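Local coordinates for alpha-L-rhamnosidase (PDB 6GSZ), which probably hydrolyses terminal non-reducing alpha-L-rhamnose residues in alpha-L-rhamnosides, at residues G75-V80 with S146-I151; V309-E314 with W339-V344; M426-Y431 with S449-F454. One frame throughout, in Å; residues are numbered along the deposited sequence.

Interaction 1: G75-V80 with S146-I151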
loop_
_atom_site.group_PDB
_atom_site.type_symbol
_atom_site.label_atom_id
_atom_site.label_comp_id
_atom_site.label_asym_id
_atom_site.label_seq_id
_atom_site.Cartn_x
_atom_site.Cartn_y
_atom_site.Cartn_z
ATOM N N GLY A 75 6.906 -0.823 27.332
ATOM C CA GLY A 75 7.446 0.489 27.641
ATOM C C GLY A 75 8.949 0.545 27.865
ATOM O O GLY A 75 9.477 1.616 28.202
ATOM N N GLU A 76 9.681 -0.554 27.613
ATOM C CA GLU A 76 11.123 -0.587 27.885
ATOM C C GLU A 76 11.891 -0.273 26.606
ATOM O O GLU A 76 11.770 -1.007 25.602
ATOM C CB GLU A 76 11.565 -1.961 28.378
ATOM C CG GLU A 76 13.046 -1.996 28.752
ATOM C CD GLU A 76 13.592 -3.351 29.167
ATOM O OE1 GLU A 76 12.869 -4.367 29.032
ATOM O OE2 GLU A 76 14.750 -3.359 29.680
ATOM N N GLU A 77 12.666 0.808 26.636
ATOM C CA GLU A 77 13.490 1.198 25.485
ATOM C C GLU A 77 14.883 0.568 25.583
ATOM O O GLU A 77 15.534 0.603 26.647
ATOM C CB GLU A 77 13.672 2.714 25.438
ATOM C CG GLU A 77 14.376 3.257 24.224
ATOM C CD GLU A 77 14.643 4.749 24.294
ATOM O OE1 GLU A 77 15.580 5.144 25.035
ATOM O OE2 GLU A 77 13.970 5.494 23.561
ATOM N N ALA A 78 15.339 0.065 24.435
ATOM C CA ALA A 78 16.760 -0.271 24.243
ATOM C C ALA A 78 17.340 0.594 23.125
ATOM O O ALA A 78 16.643 0.939 22.128
ATOM C CB ALA A 78 16.927 -1.733 23.931
ATOM N N THR A 79 18.652 0.857 23.238
ATOM C CA THR A 79 19.380 1.549 22.190
ATOM C C THR A 79 20.329 0.534 21.559
ATOM O O THR A 79 21.009 -0.151 22.278
ATOM C CB THR A 79 20.126 2.774 22.743
ATOM O OG1 THR A 79 19.138 3.622 23.328
ATOM C CG2 THR A 79 20.886 3.534 21.690
ATOM N N VAL A 80 20.333 0.477 20.222
ATOM C CA VAL A 80 20.996 -0.601 19.497
ATOM C C VAL A 80 21.954 -0.026 18.482
ATOM O O VAL A 80 21.622 0.924 17.774
ATOM C CB VAL A 80 19.940 -1.491 18.819
ATOM C CG1 VAL A 80 20.620 -2.513 17.919
ATOM C CG2 VAL A 80 19.100 -2.206 19.872
ATOM N N SER A 146 10.693 11.207 30.768
ATOM C CA SER A 146 10.111 10.751 29.493
ATOM C C SER A 146 8.604 10.625 29.643
ATOM O O SER A 146 8.108 10.494 30.760
ATOM C CB SER A 146 10.747 9.453 28.992
ATOM O OG SER A 146 10.466 8.392 29.875
ATOM N N ALA A 147 7.900 10.660 28.502
ATOM C CA ALA A 147 6.475 10.462 28.543
ATOM C C ALA A 147 6.011 9.839 27.231
ATOM O O ALA A 147 6.585 10.107 26.163
ATOM C CB ALA A 147 5.751 11.762 28.848
ATOM N N ARG A 148 4.940 9.047 27.350
ATOM C CA ARG A 148 4.331 8.380 26.210
ATOM C C ARG A 148 2.821 8.599 26.189
ATOM O O ARG A 148 2.191 8.656 27.226
ATOM C CB ARG A 148 4.568 6.865 26.261
ATOM C CG ARG A 148 6.034 6.450 26.243
ATOM C CD ARG A 148 6.706 6.730 24.908
ATOM N NE ARG A 148 8.088 6.321 24.901
ATOM C CZ ARG A 148 9.145 7.124 25.129
ATOM N NH1 ARG A 148 9.003 8.430 25.320
ATOM N NH2 ARG A 148 10.362 6.590 25.095
ATOM N N LEU A 149 2.272 8.726 24.974
ATOM C CA LEU A 149 0.821 8.692 24.767
ATOM C C LEU A 149 0.506 7.459 23.934
ATOM O O LEU A 149 1.102 7.291 22.845
ATOM C CB LEU A 149 0.316 9.938 24.046
ATOM C CG LEU A 149 -1.196 9.967 23.848
ATOM C CD1 LEU A 149 -1.938 10.083 25.184
ATOM C CD2 LEU A 149 -1.586 11.107 22.937
ATOM N N TYR A 150 -0.396 6.626 24.440
ATOM C CA TYR A 150 -0.908 5.457 23.767
ATOM C C TYR A 150 -2.370 5.731 23.443
ATOM O O TYR A 150 -3.124 6.157 24.353
ATOM C CB TYR A 150 -0.796 4.255 24.682
ATOM C CG TYR A 150 0.600 4.003 25.162
ATOM C CD1 TYR A 150 1.511 3.362 24.348
ATOM C CD2 TYR A 150 1.032 4.364 26.426
ATOM C CE1 TYR A 150 2.795 3.082 24.788
ATOM C CE2 TYR A 150 2.313 4.070 26.872
ATOM C CZ TYR A 150 3.211 3.423 26.043
ATOM O OH TYR A 150 4.468 3.150 26.551
ATOM N N ILE A 151 -2.787 5.636 22.177
ATOM C CA ILE A 151 -4.081 6.193 21.821
ATOM C C ILE A 151 -4.660 5.506 20.601
ATOM O O ILE A 151 -3.936 5.165 19.649
ATOM C CB ILE A 151 -3.928 7.710 21.608
ATOM C CG1 ILE A 151 -5.259 8.372 21.243
ATOM C CG2 ILE A 151 -2.826 8.046 20.623
ATOM C CD1 ILE A 151 -5.279 9.883 21.425
#
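Arg-148 and Tyr-150 reach from strand 146-151 toward the turn that leads into strand 78-86, meeting Glu-77 and Gly-75. From CB outward, Arg-148 first passes Tyr-150: CB and CG each lie 3.7 Å from the Tyr-150 OH. The chain then bends at chi2 (-69°), and CD carries the guanidinium over to the Glu-77 side. There NE makes a salt bridge with Glu-102 of strand 99-103, the neighbour of strand 78-86. NH1 turns back on its own strand and donates to Ala-147 O at 3.1 Å, coming in from above that carbonyl's plane; Asp-188 OD1 forms only a long, weak ion pair with it. NH2 of Arg-148 faces Glu-77 OE2 at 4.1 Å, too far for a salt bridge. Glu-77 gets this close by running fully extended, and its chain crosses that of Arg-148 at about a right angle, the two charged planes 41° apart. Tyr-150 OH also lies 4.1 Å from Gly-75 CA. The two segments bury just 81 Å² between them, at a place where the immunoglobulin-like domain meets the domain that follows. With Glu-102 bonded directly and Glu-77 acting at longer range, the polar attraction at this point probably centres on Arg-148, and would be expected to weaken as salt screens the charges.

Interaction 2: V309-E314 with W339-V344. With 1PE (pentaethylene glycol), chain B.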
loop_
_atom_site.group_PDB
_atom_site.type_symbol
_atom_site.label_atom_id
_atom_site.label_comp_id
_atom_site.label_asym_id
_atom_site.label_seq_id
_atom_site.Cartn_x
_atom_site.Cartn_y
_atom_site.Cartn_z
ATOM N N VAL A 309 -0.283 6.599 7.962
ATOM C CA VAL A 309 -0.660 7.565 6.924
ATOM C C VAL A 309 -0.137 8.929 7.376
ATOM O O VAL A 309 -0.353 9.333 8.536
ATOM C CB VAL A 309 -2.179 7.563 6.668
ATOM C CG1 VAL A 309 -2.564 8.605 5.624
ATOM C CG2 VAL A 309 -2.630 6.163 6.216
ATOM N N ARG A 310 0.529 9.642 6.470
ATOM C CA ARG A 310 1.071 10.956 6.728
ATOM C C ARG A 310 0.767 11.874 5.552
ATOM O O ARG A 310 0.428 11.444 4.449
ATOM C CB ARG A 310 2.582 10.918 6.923
ATOM C CG ARG A 310 3.027 10.188 8.182
ATOM C CD ARG A 310 4.419 10.634 8.636
ATOM N NE ARG A 310 4.896 9.977 9.834
ATOM C CZ ARG A 310 5.587 8.838 9.879
ATOM N NH1 ARG A 310 5.965 8.236 8.752
ATOM N NH2 ARG A 310 5.897 8.333 11.073
ATOM N N ARG A 311 0.925 13.174 5.851
ATOM C CA ARG A 311 1.044 14.189 4.854
ATOM C C ARG A 311 2.468 14.086 4.302
ATOM O O ARG A 311 3.414 14.562 4.914
ATOM C CB ARG A 311 0.776 15.567 5.461
ATOM C CG ARG A 311 -0.579 15.726 6.150
ATOM C CD ARG A 311 -0.592 16.858 7.176
ATOM N NE ARG A 311 -0.568 18.194 6.574
ATOM C CZ ARG A 311 0.501 18.996 6.496
ATOM N NH1 ARG A 311 1.694 18.585 6.962
ATOM N NH2 ARG A 311 0.356 20.208 5.957
ATOM N N VAL A 312 2.597 13.381 3.181
ATOM C CA VAL A 312 3.912 12.988 2.701
ATOM C C VAL A 312 4.570 14.121 1.913
ATOM O O VAL A 312 5.809 14.268 1.966
ATOM C CB VAL A 312 3.820 11.680 1.896
ATOM C CG1 VAL A 312 5.120 11.270 1.271
ATOM C CG2 VAL A 312 3.363 10.569 2.807
ATOM N N ALA A 313 3.777 14.905 1.171
ATOM C CA ALA A 313 4.305 15.965 0.324
ATOM C C ALA A 313 3.239 17.033 0.099
ATOM O O ALA A 313 2.078 16.796 0.267
ATOM C CB ALA A 313 4.760 15.390 -1.003
ATOM N N GLU A 314 3.714 18.191 -0.329
ATOM C CA GLU A 314 2.944 19.233 -0.931
ATOM C C GLU A 314 2.951 19.050 -2.452
ATOM O O GLU A 314 3.976 18.594 -3.015
ATOM C CB GLU A 314 3.620 20.563 -0.592
ATOM C CG GLU A 314 2.808 21.738 -1.020
ATOM C CD GLU A 314 3.357 23.117 -0.686
ATOM O OE1 GLU A 314 4.259 23.218 0.168
ATOM O OE2 GLU A 314 2.864 24.083 -1.289
ATOM N N TRP A 339 -5.847 16.155 0.167
ATOM C CA TRP A 339 -6.791 17.243 0.425
ATOM C C TRP A 339 -6.083 18.575 0.189
ATOM O O TRP A 339 -4.901 18.610 -0.137
ATOM C CB TRP A 339 -7.364 17.152 1.827
ATOM C CG TRP A 339 -6.383 17.054 2.942
ATOM C CD1 TRP A 339 -5.529 17.998 3.419
ATOM C CD2 TRP A 339 -6.152 15.876 3.731
ATOM N NE1 TRP A 339 -4.800 17.522 4.466
ATOM C CE2 TRP A 339 -5.163 16.217 4.679
ATOM C CE3 TRP A 339 -6.682 14.585 3.731
ATOM C CZ2 TRP A 339 -4.770 15.340 5.669
ATOM C CZ3 TRP A 339 -6.271 13.709 4.709
ATOM C CH2 TRP A 339 -5.344 14.094 5.661
ATOM N N LEU A 340 -6.822 19.667 0.374
ATOM C CA LEU A 340 -6.244 21.013 0.254
ATOM C C LEU A 340 -5.810 21.578 1.609
ATOM O O LEU A 340 -6.338 21.210 2.636
ATOM C CB LEU A 340 -7.290 21.976 -0.319
ATOM C CG LEU A 340 -7.796 21.633 -1.710
ATOM C CD1 LEU A 340 -8.870 22.620 -2.124
ATOM C CD2 LEU A 340 -6.634 21.597 -2.714
ATOM N N ARG A 341 -4.839 22.473 1.551
ATOM C CA ARG A 341 -4.500 23.390 2.644
ATOM C C ARG A 341 -4.720 24.804 2.120
ATOM O O ARG A 341 -4.232 25.153 1.038
ATOM C CB ARG A 341 -3.030 23.244 3.076
ATOM C CG ARG A 341 -2.625 24.218 4.192
ATOM C CD ARG A 341 -1.155 24.193 4.542
ATOM N NE ARG A 341 -0.358 24.856 3.522
ATOM C CZ ARG A 341 0.966 24.708 3.348
ATOM N NH1 ARG A 341 1.593 25.390 2.399
ATOM N NH2 ARG A 341 1.651 23.878 4.122
ATOM N N ILE A 342 -5.495 25.597 2.867
ATOM C CA ILE A 342 -5.830 26.958 2.446
ATOM C C ILE A 342 -5.295 27.922 3.501
ATOM O O ILE A 342 -5.170 27.551 4.677
ATOM C CB ILE A 342 -7.349 27.150 2.217
ATOM C CG1 ILE A 342 -8.176 27.064 3.507
ATOM C CG2 ILE A 342 -7.820 26.203 1.124
ATOM C CD1 ILE A 342 -9.673 27.211 3.319
ATOM N N ARG A 343 -4.940 29.126 3.026
ATOM C CA ARG A 343 -4.569 30.228 3.861
ATOM C C ARG A 343 -5.314 31.446 3.329
ATOM O O ARG A 343 -5.028 31.902 2.219
ATOM C CB ARG A 343 -3.050 30.420 3.825
ATOM C CG ARG A 343 -2.284 29.263 4.453
ATOM C CD ARG A 343 -0.807 29.161 4.146
ATOM N NE ARG A 343 -0.147 28.114 4.929
ATOM C CZ ARG A 343 1.171 27.909 4.935
ATOM N NH1 ARG A 343 1.933 28.542 4.059
ATOM N NH2 ARG A 343 1.722 27.096 5.821
ATOM N N VAL A 344 -6.300 31.923 4.091
ATOM C CA VAL A 344 -7.287 32.788 3.501
ATOM C C VAL A 344 -7.885 33.691 4.580
ATOM O O VAL A 344 -8.074 33.271 5.705
ATOM C CB VAL A 344 -8.380 31.947 2.813
ATOM C CG1 VAL A 344 -9.092 31.018 3.800
ATOM C CG2 VAL A 344 -9.378 32.814 2.057
HETATM O OH2 1PE B . -2.296 22.540 9.476
HETATM C C12 1PE B . -2.052 21.128 9.469
HETATM C C22 1PE B . -0.630 20.755 9.896
HETATM O OH3 1PE B . 0.256 21.587 9.173
HETATM C C13 1PE B . 2.502 22.187 8.532
HETATM C C23 1PE B . 1.620 21.250 9.341
HETATM O OH4 1PE B . 2.057 22.499 7.197
HETATM C C14 1PE B . 3.484 21.388 5.549
HETATM C C24 1PE B . 3.191 22.688 6.328
HETATM O OH5 1PE B . 2.783 21.486 4.325
HETATM C C15 1PE B . 3.159 19.387 3.304
HETATM C C25 1PE B . 3.346 20.890 3.195
HETATM O OH6 1PE B . 4.332 18.889 3.901
HETATM C C16 1PE B . 5.707 17.089 4.152
HETATM C C26 1PE B . 4.273 17.511 4.012
HETATM O OH7 1PE B . 6.190 17.405 5.444
#
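Arg-311 and Arg-341 approach each other over strand 417-424, which separates their strands, 309-315 and 339-344, in a four-stranded antiparallel sheet. The segment axes therefore come no closer than 10.1 Å, and they cross at -62°. A classic beta bulge, Val-312 and Ala-313 both opposite Val-421, interrupts the outer strand between Arg-311 and Glu-314. Apolar contact is slight: the aliphatic part of Arg-311 lies beside the indole of Trp-339, CG to CZ2 at 4.2 Å. The charged contacts are more telling. NH2 of Arg-311 and NH2 of Arg-341 come within 4.3 Å, and Glu-390, from a nearby loop, probably eases that approach: it forms a salt bridge with Arg-311 NH2 and also accepts from the indole NE1 of Trp-339. Glu-314 is modelled in two conformers, so its approach to Arg-341 is doubtful; in one, Glu-314 OE1 is 4.1 Å from Arg-341 NH1 but well out of the guanidinium plane, an attraction of charges alone, while OE2 bonds to Thr-418. Ether oxygens of a pentaethylene glycol, probably left from crystallisation, accept from Arg-311 and perhaps from Arg-341. The bend of Arg-311 at chi3 (72°) brings its NH2 to glycol OH4 at 3.1 Å and OH5 at 3.2 Å; a bond from Arg-341 NH2 to OH4 is weak and doubtful. The glycol also wraps over Arg-311, its OH3 lying 3.4 Å above one face of the guanidinium, offset toward the rim.

Interaction 3: M426-Y431 with S449-F454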
loop_
_atom_site.group_PDB
_atom_site.type_symbol
_atom_site.label_atom_id
_atom_site.label_comp_id
_atom_site.label_asym_id
_atom_site.label_seq_id
_atom_site.Cartn_x
_atom_site.Cartn_y
_atom_site.Cartn_z
ATOM N N MET A 426 5.411 4.623 3.403
ATOM C CA MET A 426 6.364 3.554 3.183
ATOM C C MET A 426 7.682 4.126 2.655
ATOM O O MET A 426 7.722 5.139 1.996
ATOM C CB MET A 426 5.774 2.572 2.160
ATOM C CG MET A 426 4.504 1.849 2.652
ATOM S SD MET A 426 3.706 0.939 1.325
ATOM C CE MET A 426 3.249 2.266 0.224
ATOM N N GLU A 427 8.765 3.372 2.877
ATOM C CA GLU A 427 10.073 3.774 2.353
ATOM C C GLU A 427 10.107 3.505 0.841
ATOM O O GLU A 427 9.821 2.383 0.411
ATOM C CB GLU A 427 11.174 2.992 3.049
ATOM C CG GLU A 427 12.553 3.421 2.623
ATOM C CD GLU A 427 13.689 2.753 3.389
ATOM O OE1 GLU A 427 13.479 1.654 3.983
ATOM O OE2 GLU A 427 14.793 3.355 3.411
ATOM N N ARG A 428 10.405 4.533 0.062
ATOM C CA ARG A 428 10.587 4.391 -1.371
ATOM C C ARG A 428 11.834 3.547 -1.674
ATOM O O ARG A 428 12.913 3.785 -1.102
ATOM C CB ARG A 428 10.740 5.763 -2.029
ATOM C CG ARG A 428 10.823 5.744 -3.543
ATOM C CD ARG A 428 9.521 5.366 -4.226
ATOM N NE ARG A 428 9.746 5.243 -5.665
ATOM C CZ ARG A 428 9.845 6.247 -6.522
ATOM N NH1 ARG A 428 10.115 6.009 -7.814
ATOM N NH2 ARG A 428 9.610 7.487 -6.074
ATOM N N THR A 429 11.647 2.570 -2.570
ATOM C CA THR A 429 12.725 1.638 -2.912
ATOM C C THR A 429 13.000 1.548 -4.412
ATOM O O THR A 429 14.141 1.163 -4.760
ATOM C CB THR A 429 12.452 0.232 -2.356
ATOM O OG1 THR A 429 11.172 -0.239 -2.774
ATOM C CG2 THR A 429 12.541 0.185 -0.849
ATOM N N GLY A 430 12.046 1.756 -5.298
ATOM C CA GLY A 430 12.232 1.402 -6.702
ATOM C C GLY A 430 11.990 2.549 -7.648
ATOM O O GLY A 430 11.019 3.311 -7.471
ATOM N N TYR A 431 12.851 2.673 -8.661
ATOM C CA TYR A 431 12.881 3.804 -9.569
ATOM C C TYR A 431 13.100 3.285 -10.988
ATOM O O TYR A 431 13.879 2.342 -11.183
ATOM C CB TYR A 431 13.993 4.781 -9.204
ATOM C CG TYR A 431 14.001 5.268 -7.777
ATOM C CD1 TYR A 431 14.515 4.480 -6.755
ATOM C CD2 TYR A 431 13.447 6.489 -7.438
ATOM C CE1 TYR A 431 14.542 4.907 -5.443
ATOM C CE2 TYR A 431 13.445 6.928 -6.114
ATOM C CZ TYR A 431 13.969 6.124 -5.121
ATOM O OH TYR A 431 13.995 6.541 -3.828
ATOM N N SER A 449 -0.426 6.147 -8.956
ATOM C CA SER A 449 -1.553 5.289 -8.638
ATOM C C SER A 449 -1.286 4.444 -7.378
ATOM O O SER A 449 -2.210 4.147 -6.583
ATOM C CB SER A 449 -2.027 4.465 -9.801
ATOM O OG SER A 449 -2.741 5.262 -10.721
ATOM N N MET A 450 -0.040 4.005 -7.191
ATOM C CA MET A 450 0.316 3.305 -5.987
ATOM C C MET A 450 0.161 4.236 -4.764
ATOM O O MET A 450 -0.420 3.823 -3.732
ATOM C CB MET A 450 1.721 2.690 -6.071
ATOM C CG MET A 450 2.151 2.050 -4.734
ATOM S SD MET A 450 3.526 0.998 -4.943
ATOM C CE MET A 450 3.562 0.349 -3.268
ATOM N N ARG A 451 0.744 5.423 -4.868
ATOM C CA ARG A 451 0.612 6.385 -3.770
ATOM C C ARG A 451 -0.860 6.651 -3.419
ATOM O O ARG A 451 -1.217 6.738 -2.234
ATOM C CB ARG A 451 1.276 7.706 -4.149
ATOM C CG ARG A 451 2.786 7.637 -4.208
ATOM C CD ARG A 451 3.369 8.868 -4.866
ATOM N NE ARG A 451 4.808 8.874 -4.812
ATOM C CZ ARG A 451 5.588 9.770 -5.439
ATOM N NH1 ARG A 451 5.063 10.608 -6.336
ATOM N NH2 ARG A 451 6.892 9.770 -5.191
ATOM N N GLY A 452 -1.733 6.725 -4.423
ATOM C CA GLY A 452 -3.072 7.080 -4.141
ATOM C C GLY A 452 -3.859 5.984 -3.417
ATOM O O GLY A 452 -4.862 6.263 -2.737
ATOM N N ASN A 453 -3.436 4.736 -3.621
ATOM C CA ASN A 453 -4.173 3.563 -3.233
ATOM C C ASN A 453 -3.471 2.697 -2.172
ATOM O O ASN A 453 -4.005 1.630 -1.814
ATOM C CB ASN A 453 -4.509 2.739 -4.454
ATOM C CG ASN A 453 -5.566 3.397 -5.305
ATOM O OD1 ASN A 453 -6.730 3.492 -4.867
ATOM N ND2 ASN A 453 -5.200 3.871 -6.499
ATOM N N PHE A 454 -2.362 3.164 -1.601
ATOM C CA PHE A 454 -1.785 2.534 -0.408
ATOM C C PHE A 454 -2.084 3.484 0.747
ATOM O O PHE A 454 -1.282 4.326 1.099
ATOM C CB PHE A 454 -0.305 2.210 -0.629
ATOM C CG PHE A 454 -0.056 0.874 -1.293
ATOM C CD1 PHE A 454 -0.516 0.594 -2.576
ATOM C CD2 PHE A 454 0.525 -0.148 -0.561
ATOM C CE1 PHE A 454 -0.287 -0.655 -3.154
ATOM C CE2 PHE A 454 0.731 -1.392 -1.149
ATOM C CZ PHE A 454 0.270 -1.644 -2.403
HETATM O O HOH W 1 9.000 8.696 -3.396
#
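Gly-430 O is gripped side-on by Arg-428, whose NE and NH1 each donate to it at 2.9 Å. The pair fixes the rotation of the guanidinium, and Tyr-431 CE2 lies over the centre of one face. That leaves NH2 turned toward helix 437-453, where Arg-451 arrives with its chain extended. The NH2 groups of Arg-428 and Arg-451 approach to 3.7 Å, their guanidinium planes almost perpendicular, at 86°. One water accepts from both, 3.0 Å from Arg-428 NH2 and equally far from Arg-451 NH2. Arg-451 is steadied further by Tyr-485 at NE and by a cation-pi contact with Trp-448. Deeper in, Met-426 folds back at chi3 (-64°) and presses CE against Phe-454 CB at 3.7 Å, with Met-450 CE close by. Met-426 SD makes an oblique Met-aromatic contact, 5.0 Å from the Phe-454 ring centroid, while Met-450 CE sits over the middle of one ring face. The contact joins the approach to strand 430-434, at the edge of a beta sheet, to the C-terminal end of helix 437-453. An oily core of sulfur and ring is bordered by two arginines that share a water oxygen; with an acetate, probably from crystallisation, near Arg-451, their like charges are probably partly offset.

In the fold
Interactions 1, 2 and 3 follow one another along the chain, each closing before the next opens, and none touches another. Interaction 1 lies at the periphery, its centre about 29 Å from the centres of both others, where the immunoglobulin-like domain meets the next domain. Interaction 2 spans an antiparallel sheet whose strand 417-424 leads almost directly into 426-431, so interaction 3 follows closely: their centres are about 18 Å apart and their nearest atoms about 6 Å. Interaction 3 is the deepest, about 7 Å from the middle of the chain, between the sheet edged by strand 430-434 and helix 437-453 of the glycosidase region. Interaction 1 thus bridges two beta domains, interaction 2 spans one sheet, and interaction 3 brings a beta edge strand against the helices.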